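Local coordinates for EmGH1 (Erythrobacter marinus, PDB 5Z87), which hydrolyses beta-glucosides as a beta-glucosidase of glycosyl hydrolase family 3, releasing glucose from the non-reducing ends of its substrates, at the interface of chains A and B. Numbering follows the deposited sequence. Chains: chain A/B, EmGH1.

The interface of chains A and B. Residues chain A 253-256, 643, 718; chain B 251, 285-286.
With CG turned away from its backbone N (chi1 -151°), B:Asp285 swings its carboxylate onto the first turn of helix 254-261 of chain A, while A:Glu256, its CG likewise opposite the backbone N (chi1 178°) and its chain extended beyond, stretches across to B:His251. The first of these resembles N-terminal helix capping, supplied in trans by the other subunit. Both carboxylate oxygens of B:Asp285 work through their syn lone pairs: OD2 accepts from the amide N of A:Val255 at 2.8 Å, and OD1 from the amide N of A:Glu256 at 2.9 Å. The helix dipole would probably stabilise the negative charge, as would A:Arg718, whose NH1 forms a salt bridge to OD2 of B:Asp285 at 3.6 Å. NH1 bonds the main-chain O of B:Asp285 (3.1 Å), nearly in the guanidinium plane; the carboxylate, turned almost perpendicular, is met mainly by charge. OE1 of A:Glu256 accepts from opposite faces of its carboxylate, from A:Gly253 N and, at 3.0 Å, from B:His251 ND1, which comes from above the carboxylate plane (39° out of it) although the oxygen lies close to the ring plane; an alanine here would probably leave that imidazole N-H without its mate and free the ring to turn. The dimer seen in the crystal is two-fold, so the cap recurs with chains exchanged, although the structure alone does not establish it in solution. A water links the two carboxylates, lying 2.9 Å from OE1 of A:Glu256 and 2.9 Å from OD1 of B:Asp285.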
loop_
_atom_site.group_PDB
_atom_site.type_symbol
_atom_site.label_atom_id
_atom_site.label_comp_id
_atom_site.label_asym_id
_atom_site.label_seq_id
_atom_site.Cartn_x
_atom_site.Cartn_y
_atom_site.Cartn_z
ATOM N N GLY A 253 -2.753 -10.736 -3.924
ATOM C CA GLY A 253 -2.327 -12.001 -4.476
ATOM C C GLY A 253 -3.382 -13.073 -4.259
ATOM O O GLY A 253 -4.305 -12.911 -3.443
ATOM N N PRO A 254 -3.274 -14.190 -4.989
ATOM C CA PRO A 254 -4.308 -15.239 -4.871
ATOM C C PRO A 254 -4.352 -15.912 -3.508
ATOM O O PRO A 254 -5.444 -16.254 -3.044
ATOM C CB PRO A 254 -3.945 -16.231 -5.986
ATOM C CG PRO A 254 -2.496 -15.922 -6.328
ATOM C CD PRO A 254 -2.344 -14.449 -6.105
ATOM N N VAL A 255 -3.219 -16.095 -2.832
ATOM C CA VAL A 255 -3.272 -16.715 -1.513
ATOM C C VAL A 255 -3.838 -15.741 -0.489
ATOM O O VAL A 255 -4.690 -16.106 0.333
ATOM C CB VAL A 255 -1.881 -17.231 -1.109
ATOM C CG1 VAL A 255 -1.936 -17.839 0.269
ATOM C CG2 VAL A 255 -1.396 -18.261 -2.127
ATOM N N GLU A 256 -3.380 -14.490 -0.527
ATOM C CA GLU A 256 -3.985 -13.437 0.280
ATOM C C GLU A 256 -5.498 -13.371 0.046
ATOM O O GLU A 256 -6.285 -13.345 0.997
ATOM C CB GLU A 256 -3.317 -12.099 -0.054
ATOM C CG GLU A 256 -3.894 -10.903 0.697
ATOM C CD GLU A 256 -3.356 -9.571 0.185
ATOM O OE1 GLU A 256 -2.746 -9.555 -0.897
ATOM O OE2 GLU A 256 -3.547 -8.535 0.864
ATOM N N LYS A 643 2.796 -10.637 8.161
ATOM C CA LYS A 643 3.764 -11.685 7.882
ATOM C C LYS A 643 4.953 -11.480 8.818
ATOM O O LYS A 643 5.066 -10.402 9.405
ATOM C CB LYS A 643 4.177 -11.626 6.410
ATOM C CG LYS A 643 3.034 -11.839 5.433
ATOM C CD LYS A 643 2.352 -13.176 5.689
ATOM C CE LYS A 643 1.475 -13.587 4.511
ATOM N NZ LYS A 643 2.356 -13.841 3.347
ATOM N N ARG A 718 3.837 -21.572 2.371
ATOM C CA ARG A 718 3.875 -20.132 2.151
ATOM C C ARG A 718 3.891 -19.411 3.494
ATOM O O ARG A 718 3.256 -19.856 4.457
ATOM C CB ARG A 718 2.684 -19.671 1.326
ATOM C CG ARG A 718 2.764 -20.203 -0.074
ATOM C CD ARG A 718 2.006 -19.386 -1.038
ATOM N NE ARG A 718 2.111 -19.957 -2.368
ATOM C CZ ARG A 718 1.953 -19.275 -3.495
ATOM N NH1 ARG A 718 1.696 -17.960 -3.468
ATOM N NH2 ARG A 718 2.052 -19.920 -4.651
ATOM N N HIS B 251 3.054 -6.551 -2.540
ATOM C CA HIS B 251 1.809 -7.033 -3.113
ATOM C C HIS B 251 1.852 -6.651 -4.584
ATOM O O HIS B 251 1.548 -5.515 -4.959
ATOM C CB HIS B 251 0.607 -6.449 -2.373
ATOM C CG HIS B 251 0.525 -6.897 -0.950
ATOM N ND1 HIS B 251 -0.491 -7.699 -0.477
ATOM C CD2 HIS B 251 1.357 -6.686 0.101
ATOM C CE1 HIS B 251 -0.286 -7.958 0.805
ATOM N NE2 HIS B 251 0.827 -7.354 1.180
ATOM N N ASP B 285 3.127 -12.697 -1.745
ATOM C CA ASP B 285 2.030 -13.643 -1.513
ATOM C C ASP B 285 2.545 -14.896 -0.812
ATOM O O ASP B 285 2.136 -16.014 -1.119
ATOM C CB ASP B 285 1.319 -13.997 -2.826
ATOM C CG ASP B 285 -0.176 -14.359 -2.635
ATOM O OD1 ASP B 285 -0.864 -13.784 -1.755
ATOM O OD2 ASP B 285 -0.672 -15.217 -3.400
ATOM N N GLY B 286 3.489 -14.708 0.109
ATOM C CA GLY B 286 4.032 -15.802 0.883
ATOM C C GLY B 286 5.202 -16.534 0.259
ATOM O O GLY B 286 5.758 -17.430 0.906
HETATM O O HOH W 1 -0.360 -10.949 -1.662
#